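Local coordinates for protein 33 kDa chaperonin (Thermotoga maritima, PDB 1VQ0) that probably acts as a redox-regulated molecular chaperone that keeps thermally unfolding and oxidatively damaged proteins from aggregating irreversibly, at residues Ile14-Met19 against Ser91-Arg96; Phe26-Met31 against Asp221-Ile226; Thr63-Glu68 against Ala184-Asp189; Phe137-Pro142 against Ala157-Ile162. All coordinates share one frame; numbering follows the deposited sequence.

Overall arrangement
All four contacts gather on one ten-stranded mixed sheet of the Hsp33 chain. Strands 13-19, 24-30 and 176-187 are neighbours in it and tie interactions 1, 2 and 3 together, with centres 9 to 14 Å apart; interaction 4 sits at strand 137-142, an outermost strand within the chain, about 20 Å from interaction 1 and 24 Å from interaction 2 between centres, but touches interaction 3 through Ile162. Along the sequence, interaction 4 is nested inside the loop closed by interaction 3, and interaction 3 inside that of interaction 2, while the segments of interaction 1 alternate with those of interactions 2 and 3. Segments far apart in sequence thus meet around one sheet, which runs on into the second subunit at strand 137-142.

Interaction 1: residues Ile14-Met19 against Ser91-Arg96; sequences IYYGTM and SEFTVR
Tyr16 carries its ring to Phe93 with CG set between the backbone N and the carbonyl carbon (chi1 62°), whereas the CG of Phe93 lies opposite its own carbonyl carbon, beside the N (chi1 -65°). The two side chains come from opposite directions, the phenol oxygen and CE1 of Tyr16 reaching CZ and CE1 of Phe93. Tyr16 OH is 3.7 Å from Phe93 CZ, and the ring carbons Tyr16 CE1 and Phe93 CE1 are 4.2 Å apart. The tyrosine oxygen approaches the phenylalanine ring obliquely. Next to this pair, the methyl branch Ile14 CG2 lies 4.2 Å from Phe93 CD1, and the phenyl ring of Phe93 is thereby touched by two residues of the 14-19 strand, both with CB directed at the 91-96 segment. The backbones stay well apart: the closest CA atoms, those of Ile14 and Phe93, are 8.8 Å from each other. Phe93 itself has positive phi (64°) in the turn leading into strand 94-99. Between the two strands in the sheet runs strand 235-241, which pairs with Ile14 and Tyr16 through backbone hydrogen bonds at Ala237 and Glu235; Phe93 also touches Ala237. With 98 Å² buried in total and contacts of 3.7 to 4.2 Å, the link rests on dispersion and partial burial of Phe93 rather than on directed polar bonds.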
loop_
_atom_site.group_PDB
_atom_site.type_symbol
_atom_site.label_atom_id
_atom_site.label_comp_id
_atom_site.label_asym_id
_atom_site.label_seq_id
_atom_site.Cartn_x
_atom_site.Cartn_y
_atom_site.Cartn_z
ATOM N N ILE A 14 -9.931 19.037 19.571
ATOM C CA ILE A 14 -10.049 19.233 18.129
ATOM C C ILE A 14 -11.371 19.936 17.808
ATOM O O ILE A 14 -12.413 19.676 18.456
ATOM C CB ILE A 14 -9.873 17.869 17.347
ATOM C CG1 ILE A 14 -9.726 18.107 15.847
ATOM C CG2 ILE A 14 -11.027 16.914 17.616
ATOM C CD1 ILE A 14 -9.099 16.969 15.058
ATOM N N TYR A 15 -11.320 20.822 16.809
ATOM C CA TYR A 15 -12.511 21.523 16.274
ATOM C C TYR A 15 -12.668 21.176 14.808
ATOM O O TYR A 15 -11.683 21.168 14.088
ATOM C CB TYR A 15 -12.389 23.039 16.391
ATOM C CG TYR A 15 -11.949 23.555 17.734
ATOM C CD1 TYR A 15 -10.648 23.307 18.201
ATOM C CD2 TYR A 15 -12.803 24.300 18.519
ATOM C CE1 TYR A 15 -10.214 23.795 19.437
ATOM C CE2 TYR A 15 -12.380 24.811 19.765
ATOM C CZ TYR A 15 -11.080 24.544 20.208
ATOM O OH TYR A 15 -10.647 25.012 21.428
ATOM N N TYR A 16 -13.892 20.947 14.342
ATOM C CA TYR A 16 -14.057 20.533 12.957
ATOM C C TYR A 16 -15.436 20.846 12.347
ATOM O O TYR A 16 -16.444 21.049 13.049
ATOM C CB TYR A 16 -13.669 19.046 12.779
ATOM C CG TYR A 16 -14.542 18.117 13.599
ATOM C CD1 TYR A 16 -14.206 17.790 14.909
ATOM C CD2 TYR A 16 -15.735 17.591 13.064
ATOM C CE1 TYR A 16 -15.015 16.938 15.669
ATOM C CE2 TYR A 16 -16.517 16.725 13.802
ATOM C CZ TYR A 16 -16.155 16.415 15.115
ATOM O OH TYR A 16 -16.959 15.595 15.852
ATOM N N GLY A 17 -15.450 20.916 11.016
ATOM C CA GLY A 17 -16.640 21.345 10.263
ATOM C C GLY A 17 -16.288 21.366 8.793
ATOM O O GLY A 17 -15.256 20.825 8.374
ATOM N N THR A 18 -17.177 21.976 8.018
ATOM C CA THR A 18 -17.058 22.134 6.585
ATOM C C THR A 18 -17.389 23.558 6.202
ATOM O O THR A 18 -18.094 24.283 6.962
ATOM C CB THR A 18 -18.064 21.240 5.838
ATOM O OG1 THR A 18 -19.411 21.627 6.174
ATOM C CG2 THR A 18 -17.881 19.711 6.248
ATOM N N MET A 19 -16.912 23.924 5.001
ATOM C CA MET A 19 -17.208 25.215 4.400
ATOM C C MET A 19 -17.639 25.052 2.959
ATOM O O MET A 19 -17.317 24.031 2.297
ATOM C CB MET A 19 -15.995 26.149 4.465
ATOM C CG MET A 19 -15.681 26.748 5.835
ATOM S SD MET A 19 -16.799 28.047 6.363
ATOM C CE MET A 19 -17.661 27.137 7.357
ATOM N N SER A 91 -11.518 6.303 15.660
ATOM C CA SER A 91 -12.798 6.968 15.567
ATOM C C SER A 91 -13.271 7.531 16.942
ATOM O O SER A 91 -14.068 8.460 16.967
ATOM C CB SER A 91 -13.837 6.049 14.957
ATOM O OG SER A 91 -13.868 4.823 15.632
ATOM N N GLU A 92 -12.718 7.013 18.051
ATOM C CA GLU A 92 -13.023 7.496 19.410
ATOM C C GLU A 92 -12.113 8.657 19.839
ATOM O O GLU A 92 -11.990 8.957 21.028
ATOM C CB GLU A 92 -12.915 6.374 20.470
ATOM C CG GLU A 92 -13.420 4.999 20.072
ATOM C CD GLU A 92 -12.321 4.177 19.390
ATOM O OE1 GLU A 92 -11.250 3.955 20.033
ATOM O OE2 GLU A 92 -12.521 3.768 18.210
ATOM N N PHE A 93 -11.453 9.277 18.862
ATOM C CA PHE A 93 -10.669 10.483 19.060
ATOM C C PHE A 93 -9.464 10.248 19.987
ATOM O O PHE A 93 -9.005 11.166 20.699
ATOM C CB PHE A 93 -11.570 11.618 19.570
ATOM C CG PHE A 93 -12.608 12.058 18.578
ATOM C CD1 PHE A 93 -12.259 12.877 17.522
ATOM C CD2 PHE A 93 -13.925 11.630 18.684
ATOM C CE1 PHE A 93 -13.203 13.281 16.603
ATOM C CE2 PHE A 93 -14.909 12.039 17.764
ATOM C CZ PHE A 93 -14.534 12.873 16.720
ATOM N N THR A 94 -8.930 9.018 19.992
ATOM C CA THR A 94 -7.699 8.762 20.714
ATOM C C THR A 94 -6.510 8.562 19.773
ATOM O O THR A 94 -6.669 8.328 18.585
ATOM C CB THR A 94 -7.818 7.557 21.699
ATOM O OG1 THR A 94 -7.849 6.320 20.971
ATOM C CG2 THR A 94 -9.106 7.618 22.520
ATOM N N VAL A 95 -5.315 8.671 20.330
ATOM C CA VAL A 95 -4.099 8.445 19.579
ATOM C C VAL A 95 -3.070 7.628 20.385
ATOM O O VAL A 95 -3.115 7.556 21.592
ATOM C CB VAL A 95 -3.397 9.732 19.082
ATOM C CG1 VAL A 95 -4.284 10.493 18.166
ATOM C CG2 VAL A 95 -2.962 10.635 20.236
ATOM N N ARG A 96 -2.146 7.039 19.660
ATOM C CA ARG A 96 -0.966 6.474 20.251
ATOM C C ARG A 96 0.083 6.388 19.150
ATOM O O ARG A 96 -0.234 6.516 17.986
ATOM C CB ARG A 96 -1.252 5.106 20.869
ATOM C CG ARG A 96 -1.842 4.068 19.878
ATOM C CD ARG A 96 -2.003 2.690 20.506
ATOM N NE ARG A 96 -2.453 1.720 19.542
ATOM C CZ ARG A 96 -2.658 0.440 19.761
ATOM N NH1 ARG A 96 -2.386 -0.101 20.953
ATOM N NH2 ARG A 96 -3.089 -0.328 18.752
#

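Interaction 2: residues Phe26-Met31 against Asp221-Ile226; sequences FSIVRM and DVLERI
Phe26 and Leu223 have side chains that cross at about a right angle, and the leucine branch Leu223 CD1 comes within 3.5 Å of Phe26 CE1. Its other methyl, Leu223 CD2, lies 3.8 Å from Phe26 CD1, so both methyls reach CD1 of the ring, and Leu223 CD1 lies oblique to it. Ile28, two residues along the strand, meets the helix at a slant: its CG2 stands 4.1 Å from Leu223 CD1, while its CD1 extends to Val222 CG1 at 3.7 Å. In Ile28, CG1 is anti to the backbone N (chi1 -175°), which carries CD1 to Val222, while CG2, between N and the carbonyl carbon, meets Leu223. Replacing Phe26 by an alanine would probably open a gap beside Leu223 and leave its methyls without the ring beside them. All four residues are buried, and Phe26 and Ile28 also touch Met19 and Tyr15 of the adjoining strand 13-19. The axes of segments 26-30 and 221-226 have a closest approach of 10.2 Å, with 146° between their N-to-C directions, a roughly antiparallel course. This is a helix packed on the face of a mainly antiparallel sheet, helix 219-227 meeting alternate residues of strand 24-30.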
loop_
_atom_site.group_PDB
_atom_site.type_symbol
_atom_site.label_atom_id
_atom_site.label_comp_id
_atom_site.label_asym_id
_atom_site.label_seq_id
_atom_site.Cartn_x
_atom_site.Cartn_y
_atom_site.Cartn_z
ATOM N N PHE A 26 -12.593 20.959 7.357
ATOM C CA PHE A 26 -11.453 21.429 8.127
ATOM C C PHE A 26 -11.464 20.797 9.515
ATOM O O PHE A 26 -12.542 20.443 10.042
ATOM C CB PHE A 26 -11.445 22.967 8.268
ATOM C CG PHE A 26 -12.608 23.512 9.044
ATOM C CD1 PHE A 26 -12.600 23.491 10.435
ATOM C CD2 PHE A 26 -13.720 24.011 8.383
ATOM C CE1 PHE A 26 -13.690 23.932 11.144
ATOM C CE2 PHE A 26 -14.815 24.450 9.081
ATOM C CZ PHE A 26 -14.790 24.402 10.477
ATOM N N SER A 27 -10.275 20.823 10.120
ATOM C CA SER A 27 -9.869 20.180 11.366
ATOM C C SER A 27 -8.834 21.136 11.930
ATOM O O SER A 27 -7.951 21.564 11.181
ATOM C CB SER A 27 -9.084 18.882 11.005
ATOM O OG SER A 27 -9.291 17.941 11.969
ATOM N N ILE A 28 -8.890 21.443 13.221
ATOM C CA ILE A 28 -7.808 22.193 13.897
ATOM C C ILE A 28 -7.703 21.694 15.344
ATOM O O ILE A 28 -8.704 21.431 16.018
ATOM C CB ILE A 28 -8.044 23.735 13.841
ATOM C CG1 ILE A 28 -6.875 24.514 14.429
ATOM C CG2 ILE A 28 -9.326 24.123 14.618
ATOM C CD1 ILE A 28 -6.810 25.993 13.977
ATOM N N VAL A 29 -6.488 21.510 15.798
ATOM C CA VAL A 29 -6.257 20.723 17.035
ATOM C C VAL A 29 -5.205 21.432 17.875
ATOM O O VAL A 29 -4.247 21.987 17.346
ATOM C CB VAL A 29 -5.908 19.228 16.755
ATOM C CG1 VAL A 29 -4.477 19.037 16.214
ATOM C CG2 VAL A 29 -6.133 18.371 18.000
ATOM N N ARG A 30 -5.464 21.489 19.167
ATOM C CA ARG A 30 -4.468 21.877 20.148
ATOM C C ARG A 30 -4.304 20.690 21.091
ATOM O O ARG A 30 -5.248 20.301 21.799
ATOM C CB ARG A 30 -4.946 23.074 20.960
ATOM C CG ARG A 30 -4.983 24.383 20.185
ATOM C CD ARG A 30 -3.758 25.230 20.350
ATOM N NE ARG A 30 -3.981 26.319 21.296
ATOM C CZ ARG A 30 -3.056 26.905 22.051
ATOM N NH1 ARG A 30 -1.784 26.510 22.032
ATOM N NH2 ARG A 30 -3.439 27.874 22.890
ATOM N N MET A 31 -3.111 20.154 21.131
ATOM C CA MET A 31 -2.908 18.936 21.856
ATOM C C MET A 31 -1.527 18.760 22.513
ATOM O O MET A 31 -0.984 17.648 22.529
ATOM C CB MET A 31 -3.253 17.752 20.934
ATOM C CG MET A 31 -2.460 17.681 19.583
ATOM S SD MET A 31 -3.018 16.321 18.555
ATOM C CE MET A 31 -2.032 15.089 19.237
ATOM N N ASP A 221 -10.282 31.825 15.164
ATOM C CA ASP A 221 -9.772 33.010 14.495
ATOM C C ASP A 221 -8.769 32.550 13.434
ATOM O O ASP A 221 -8.796 33.028 12.307
ATOM C CB ASP A 221 -9.122 33.942 15.507
ATOM C CG ASP A 221 -10.097 34.399 16.604
ATOM O OD1 ASP A 221 -11.308 34.517 16.328
ATOM O OD2 ASP A 221 -9.747 34.661 17.772
ATOM N N VAL A 222 -7.925 31.583 13.769
ATOM C CA VAL A 222 -7.084 30.964 12.728
ATOM C C VAL A 222 -7.916 30.479 11.513
ATOM O O VAL A 222 -7.523 30.638 10.377
ATOM C CB VAL A 222 -6.284 29.758 13.267
ATOM C CG1 VAL A 222 -5.580 28.979 12.118
ATOM C CG2 VAL A 222 -5.241 30.192 14.266
ATOM N N LEU A 223 -9.052 29.853 11.765
ATOM C CA LEU A 223 -9.887 29.349 10.673
ATOM C C LEU A 223 -10.525 30.526 9.864
ATOM O O LEU A 223 -10.725 30.423 8.632
ATOM C CB LEU A 223 -10.986 28.427 11.227
ATOM C CG LEU A 223 -10.645 27.136 11.982
ATOM C CD1 LEU A 223 -11.916 26.518 12.585
ATOM C CD2 LEU A 223 -9.976 26.170 11.093
ATOM N N GLU A 224 -10.872 31.612 10.576
ATOM C CA GLU A 224 -11.414 32.818 9.917
ATOM C C GLU A 224 -10.417 33.371 8.915
ATOM O O GLU A 224 -10.766 33.684 7.786
ATOM C CB GLU A 224 -11.796 33.910 10.914
ATOM C CG GLU A 224 -12.022 35.239 10.212
ATOM C CD GLU A 224 -12.556 36.322 11.106
ATOM O OE1 GLU A 224 -12.554 36.129 12.347
ATOM O OE2 GLU A 224 -12.983 37.353 10.509
ATOM N N ARG A 225 -9.174 33.452 9.358
ATOM C CA ARG A 225 -8.053 33.793 8.489
ATOM C C ARG A 225 -7.905 32.890 7.265
ATOM O O ARG A 225 -7.717 33.411 6.165
ATOM C CB ARG A 225 -6.757 33.782 9.278
ATOM C CG ARG A 225 -6.713 34.785 10.419
ATOM C CD ARG A 225 -5.428 35.515 10.502
ATOM N NE ARG A 225 -4.817 35.388 11.816
ATOM C CZ ARG A 225 -3.510 35.483 12.027
ATOM N NH1 ARG A 225 -2.672 35.700 11.005
ATOM N NH2 ARG A 225 -3.026 35.362 13.260
ATOM N N ILE A 226 -7.973 31.562 7.437
ATOM C CA ILE A 226 -7.984 30.664 6.268
ATOM C C ILE A 226 -9.125 30.918 5.233
ATOM O O ILE A 226 -8.879 30.954 4.017
ATOM C CB ILE A 226 -8.009 29.196 6.706
ATOM C CG1 ILE A 226 -6.672 28.819 7.385
ATOM C CG2 ILE A 226 -8.225 28.291 5.493
ATOM C CD1 ILE A 226 -6.687 27.562 8.215
#

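Interaction 3: residues Thr63-Glu68 against Ala184-Asp189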
loop_
_atom_site.group_PDB
_atom_site.type_symbol
_atom_site.label_atom_id
_atom_site.label_comp_id
_atom_site.label_asym_id
_atom_site.label_seq_id
_atom_site.Cartn_x
_atom_site.Cartn_y
_atom_site.Cartn_z
ATOM N N THR A 63 -9.061 12.346 12.578
ATOM C CA THR A 63 -10.092 11.606 13.397
ATOM C C THR A 63 -11.558 11.880 13.094
ATOM O O THR A 63 -12.347 10.940 13.156
ATOM C CB THR A 63 -9.921 11.744 14.911
ATOM O OG1 THR A 63 -9.736 13.112 15.276
ATOM C CG2 THR A 63 -8.628 11.002 15.392
ATOM N N PRO A 64 -11.958 13.130 12.830
ATOM C CA PRO A 64 -13.418 13.426 12.610
ATOM C C PRO A 64 -13.975 12.734 11.400
ATOM O O PRO A 64 -15.168 12.668 11.243
ATOM C CB PRO A 64 -13.436 14.926 12.340
ATOM C CG PRO A 64 -12.146 15.403 12.895
ATOM C CD PRO A 64 -11.145 14.348 12.736
ATOM N N TRP A 65 -13.081 12.208 10.559
ATOM C CA TRP A 65 -13.442 11.720 9.227
ATOM C C TRP A 65 -13.245 10.244 9.088
ATOM O O TRP A 65 -13.505 9.688 8.044
ATOM C CB TRP A 65 -12.680 12.496 8.151
ATOM C CG TRP A 65 -12.825 13.972 8.324
ATOM C CD1 TRP A 65 -14.008 14.672 8.581
ATOM C CD2 TRP A 65 -11.790 14.947 8.308
ATOM N NE1 TRP A 65 -13.732 16.009 8.731
ATOM C CE2 TRP A 65 -12.386 16.207 8.560
ATOM C CE3 TRP A 65 -10.417 14.895 8.105
ATOM C CZ2 TRP A 65 -11.644 17.385 8.622
ATOM C CZ3 TRP A 65 -9.666 16.091 8.140
ATOM C CH2 TRP A 65 -10.289 17.307 8.387
ATOM N N LEU A 66 -12.854 9.579 10.166
ATOM C CA LEU A 66 -12.736 8.101 10.132
ATOM C C LEU A 66 -14.099 7.375 10.106
ATOM O O LEU A 66 -15.110 7.933 10.531
ATOM C CB LEU A 66 -11.865 7.623 11.298
ATOM C CG LEU A 66 -10.550 8.352 11.413
ATOM C CD1 LEU A 66 -9.721 7.839 12.623
ATOM C CD2 LEU A 66 -9.765 8.210 10.096
ATOM N N ALA A 67 -14.130 6.148 9.558
ATOM C CA ALA A 67 -15.315 5.326 9.666
ATOM C C ALA A 67 -15.539 4.884 11.124
ATOM O O ALA A 67 -14.731 5.136 11.977
ATOM C CB ALA A 67 -15.202 4.137 8.743
ATOM N N GLU A 68 -16.666 4.245 11.420
ATOM C CA GLU A 68 -16.982 3.809 12.798
ATOM C C GLU A 68 -16.033 2.670 13.190
ATOM O O GLU A 68 -15.886 1.717 12.464
ATOM C CB GLU A 68 -18.432 3.299 12.840
ATOM C CG GLU A 68 -18.933 2.915 14.255
ATOM C CD GLU A 68 -20.231 2.067 14.277
ATOM O OE1 GLU A 68 -20.716 1.585 13.194
ATOM O OE2 GLU A 68 -20.770 1.879 15.398
ATOM N N ALA A 184 -5.787 21.052 9.273
ATOM C CA ALA A 184 -5.963 20.394 7.975
ATOM C C ALA A 184 -7.139 21.027 7.247
ATOM O O ALA A 184 -8.222 21.201 7.821
ATOM C CB ALA A 184 -6.169 18.852 8.128
ATOM N N VAL A 185 -6.914 21.404 5.985
ATOM C CA VAL A 185 -7.996 21.853 5.083
ATOM C C VAL A 185 -7.952 20.960 3.826
ATOM O O VAL A 185 -6.879 20.786 3.239
ATOM C CB VAL A 185 -7.895 23.379 4.734
ATOM C CG1 VAL A 185 -9.072 23.863 3.901
ATOM C CG2 VAL A 185 -7.859 24.232 6.001
ATOM N N GLN A 186 -9.120 20.398 3.464
ATOM C CA GLN A 186 -9.274 19.379 2.420
ATOM C C GLN A 186 -10.463 19.621 1.539
ATOM O O GLN A 186 -11.577 19.936 2.002
ATOM C CB GLN A 186 -9.386 17.991 3.059
ATOM C CG GLN A 186 -8.168 17.645 3.937
ATOM C CD GLN A 186 -8.032 16.161 4.385
ATOM O OE1 GLN A 186 -8.795 15.683 5.214
ATOM N NE2 GLN A 186 -6.992 15.469 3.874
ATOM N N ILE A 187 -10.225 19.489 0.244
ATOM C CA ILE A 187 -11.270 19.678 -0.742
ATOM C C ILE A 187 -11.889 18.337 -1.052
ATOM O O ILE A 187 -11.291 17.502 -1.722
ATOM C CB ILE A 187 -10.747 20.372 -1.997
ATOM C CG1 ILE A 187 -10.305 21.795 -1.623
ATOM C CG2 ILE A 187 -11.835 20.432 -3.002
ATOM C CD1 ILE A 187 -9.534 22.594 -2.732
ATOM N N ILE A 188 -13.084 18.120 -0.522
ATOM C CA ILE A 188 -13.730 16.827 -0.693
ATOM C C ILE A 188 -14.666 16.835 -1.901
ATOM O O ILE A 188 -15.162 15.793 -2.284
ATOM C CB ILE A 188 -14.456 16.357 0.599
ATOM C CG1 ILE A 188 -15.389 17.466 1.119
ATOM C CG2 ILE A 188 -13.398 15.889 1.634
ATOM C CD1 ILE A 188 -16.456 16.990 2.143
ATOM N N ASP A 189 -14.870 18.005 -2.501
ATOM C CA ASP A 189 -15.672 18.123 -3.729
ATOM C C ASP A 189 -14.978 19.109 -4.677
ATOM O O ASP A 189 -15.166 20.351 -4.631
ATOM C CB ASP A 189 -17.081 18.584 -3.377
ATOM C CG ASP A 189 -17.997 18.685 -4.575
ATOM O OD1 ASP A 189 -17.595 18.628 -5.769
ATOM O OD2 ASP A 189 -19.202 18.802 -4.378
#
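Segment 63-68 opens with a 3-10 turn at 63-65, following helix 46-62, and runs on as a loop, while segment 184-189 takes in the last residues of strand 176-187 and the loop that follows. The nearest CA atoms, of Trp65 and Gln186, are 11.1 Å apart, an interval spanned by the indole and the extended Gln186 chain. Trp65 CG lies opposite its carbonyl carbon, beside the N (chi1 -52°), and the benzo ring arrives at Gln186, whose OE1 lies 3.1 Å from Trp65 CZ3, oblique to the ring; the ring and amide planes are 39° apart. Trp65 CH2 meets Ala184 CB at 4.4 Å, the methyl being near the ring plane at its edge. Pro64 CB sits over one face of the indole, 3.7 Å above its plane and offset toward the rim. Gln186 NE2 bonds to Ser164 OG, and OE1 accepts from Arg25 NH2, an arginine that also makes a cation-pi contact with Trp65. Substituting an alanine for Trp65 would probably leave the Gln186 amide and the Arg25 guanidinium without the indole against them. OE1 thus has its polar need met by Arg25 NH2, and its meeting with the ring is a close van der Waals contact.

Interaction 4: residues Phe137-Pro142 against Ala157-Ile162; sequences FVSQVP and AVSEQI. With EDO (1,2-ethanediol), chain F.
Ser139 and Ser159 join the strand to the last part of helix 149-160 by a hydrogen bond, Ser139 OG to Ser159 OG at 2.8 Å, in which either hydroxyl could be the donor. The carbon next to it is close as well, with Ser159 CB 3.2 Å from Ser139 OG. Val141, two residues on along the strand, brings its CG1 to 3.6 Å from Ser159 OG, so Ser159 OG meets the serine hydroxyl and a valine methyl. Ser139 OG reaches it because that oxygen is turned anti to its backbone N (chi1 171°), and the Ser159 hydroxyl, with chi1 -37°, also makes a weak hydrogen bond to Tyr155 O within its helix. The backbones come to 7.0 Å at the CA atoms of these two serines. Farther out, the extended Glu160 side chain reaches a bound 1,2-ethanediol, probably from the crystallisation liquor: Glu160 OE1 takes a hydrogen bond from EDO O2 at 3.0 Å, while its OE2 is also bonded to Tyr155 OH. The diol is further bonded to Trp72 NE1 and Arg25 NH2. Next in order comes the second subunit, where Val138, Ser139 and Gln140 pair with an antiparallel strand of that chain and Gln161 NE2 bonds to Glu160 O of the neighbouring copy. The arrangement is a helix packed on the strand outermost within its chain, where the sheet continues into the second subunit.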
loop_
_atom_site.group_PDB
_atom_site.type_symbol
_atom_site.label_atom_id
_atom_site.label_comp_id
_atom_site.label_asym_id
_atom_site.label_seq_id
_atom_site.Cartn_x
_atom_site.Cartn_y
_atom_site.Cartn_z
ATOM N N PHE A 137 -6.849 -1.683 4.530
ATOM C CA PHE A 137 -6.366 -0.951 3.373
ATOM C C PHE A 137 -5.027 -0.343 3.707
ATOM O O PHE A 137 -4.805 0.166 4.824
ATOM C CB PHE A 137 -7.363 0.132 2.937
ATOM C CG PHE A 137 -8.699 -0.417 2.594
ATOM C CD1 PHE A 137 -8.921 -1.020 1.387
ATOM C CD2 PHE A 137 -9.733 -0.393 3.516
ATOM C CE1 PHE A 137 -10.164 -1.576 1.065
ATOM C CE2 PHE A 137 -10.995 -0.957 3.196
ATOM C CZ PHE A 137 -11.190 -1.551 1.972
ATOM N N VAL A 138 -4.099 -0.473 2.785
ATOM C CA VAL A 138 -2.772 0.142 2.966
ATOM C C VAL A 138 -2.373 0.872 1.678
ATOM O O VAL A 138 -2.495 0.336 0.572
ATOM C CB VAL A 138 -1.617 -0.846 3.252
ATOM C CG1 VAL A 138 -0.332 -0.074 3.613
ATOM C CG2 VAL A 138 -1.958 -1.897 4.286
ATOM N N SER A 139 -1.856 2.080 1.842
ATOM C CA SER A 139 -1.439 2.871 0.726
ATOM C C SER A 139 -0.097 3.470 1.059
ATOM O O SER A 139 0.069 4.010 2.118
ATOM C CB SER A 139 -2.562 3.874 0.375
ATOM O OG SER A 139 -2.122 4.821 -0.594
ATOM N N GLN A 140 0.874 3.322 0.148
ATOM C CA GLN A 140 2.255 3.791 0.286
ATOM C C GLN A 140 2.672 4.754 -0.823
ATOM O O GLN A 140 2.447 4.528 -1.991
ATOM C CB GLN A 140 3.231 2.621 0.345
ATOM C CG GLN A 140 4.680 3.060 0.569
ATOM C CD GLN A 140 5.687 1.921 0.494
ATOM O OE1 GLN A 140 5.542 0.961 1.231
ATOM N NE2 GLN A 140 6.675 2.001 -0.432
ATOM N N VAL A 141 3.251 5.873 -0.415
ATOM C CA VAL A 141 3.726 6.894 -1.336
ATOM C C VAL A 141 5.160 7.291 -0.945
ATOM O O VAL A 141 5.511 7.199 0.219
ATOM C CB VAL A 141 2.762 8.126 -1.386
ATOM C CG1 VAL A 141 1.384 7.736 -1.875
ATOM C CG2 VAL A 141 2.712 8.874 -0.066
ATOM N N PRO A 142 5.958 7.773 -1.893
ATOM C CA PRO A 142 7.245 8.276 -1.563
ATOM C C PRO A 142 7.118 9.574 -0.783
ATOM O O PRO A 142 6.112 10.258 -0.924
ATOM C CB PRO A 142 7.953 8.458 -2.910
ATOM C CG PRO A 142 6.832 8.438 -3.958
ATOM C CD PRO A 142 5.630 7.927 -3.299
ATOM N N ALA A 157 -3.792 13.984 -1.565
ATOM C CA ALA A 157 -3.961 14.365 -2.969
ATOM C C ALA A 157 -3.870 13.141 -3.936
ATOM O O ALA A 157 -4.716 12.950 -4.810
ATOM C CB ALA A 157 -2.955 15.504 -3.391
ATOM N N VAL A 158 -2.904 12.275 -3.728
ATOM C CA VAL A 158 -2.651 11.222 -4.689
ATOM C C VAL A 158 -3.429 9.947 -4.389
ATOM O O VAL A 158 -4.021 9.445 -5.305
ATOM C CB VAL A 158 -1.150 10.890 -4.821
ATOM C CG1 VAL A 158 -0.966 9.589 -5.635
ATOM C CG2 VAL A 158 -0.420 12.018 -5.546
ATOM N N SER A 159 -3.402 9.391 -3.160
ATOM C CA SER A 159 -4.140 8.163 -2.911
ATOM C C SER A 159 -5.636 8.359 -2.699
ATOM O O SER A 159 -6.424 7.501 -3.045
ATOM C CB SER A 159 -3.619 7.376 -1.718
ATOM O OG SER A 159 -2.213 7.457 -1.629
ATOM N N GLU A 160 -6.037 9.435 -2.067
ATOM C CA GLU A 160 -7.462 9.603 -1.767
ATOM C C GLU A 160 -8.149 10.602 -2.663
ATOM O O GLU A 160 -9.360 10.813 -2.544
ATOM C CB GLU A 160 -7.637 10.024 -0.311
ATOM C CG GLU A 160 -7.154 8.996 0.694
ATOM C CD GLU A 160 -7.875 9.073 2.020
ATOM O OE1 GLU A 160 -8.939 9.722 2.083
ATOM O OE2 GLU A 160 -7.358 8.458 2.990
ATOM N N GLN A 161 -7.367 11.240 -3.521
ATOM C CA GLN A 161 -7.850 12.269 -4.426
ATOM C C GLN A 161 -8.552 13.403 -3.705
ATOM O O GLN A 161 -9.548 13.924 -4.170
ATOM C CB GLN A 161 -8.720 11.651 -5.509
ATOM C CG GLN A 161 -7.910 10.809 -6.515
ATOM C CD GLN A 161 -8.829 10.138 -7.555
ATOM O OE1 GLN A 161 -9.522 10.852 -8.303
ATOM N NE2 GLN A 161 -8.870 8.782 -7.570
ATOM N N ILE A 162 -7.982 13.783 -2.570
ATOM C CA ILE A 162 -8.493 14.841 -1.724
ATOM C C ILE A 162 -7.375 15.865 -1.623
ATOM O O ILE A 162 -6.396 15.692 -0.805
ATOM C CB ILE A 162 -8.887 14.300 -0.317
ATOM C CG1 ILE A 162 -10.038 13.350 -0.443
ATOM C CG2 ILE A 162 -9.255 15.451 0.573
ATOM C CD1 ILE A 162 -10.347 12.511 0.791
HETATM C C1 EDO F . -8.814 9.091 6.190
HETATM O O1 EDO F . -7.845 8.713 5.233
HETATM C C2 EDO F . -10.196 9.493 5.674
HETATM O O2 EDO F . -10.197 10.536 4.675
#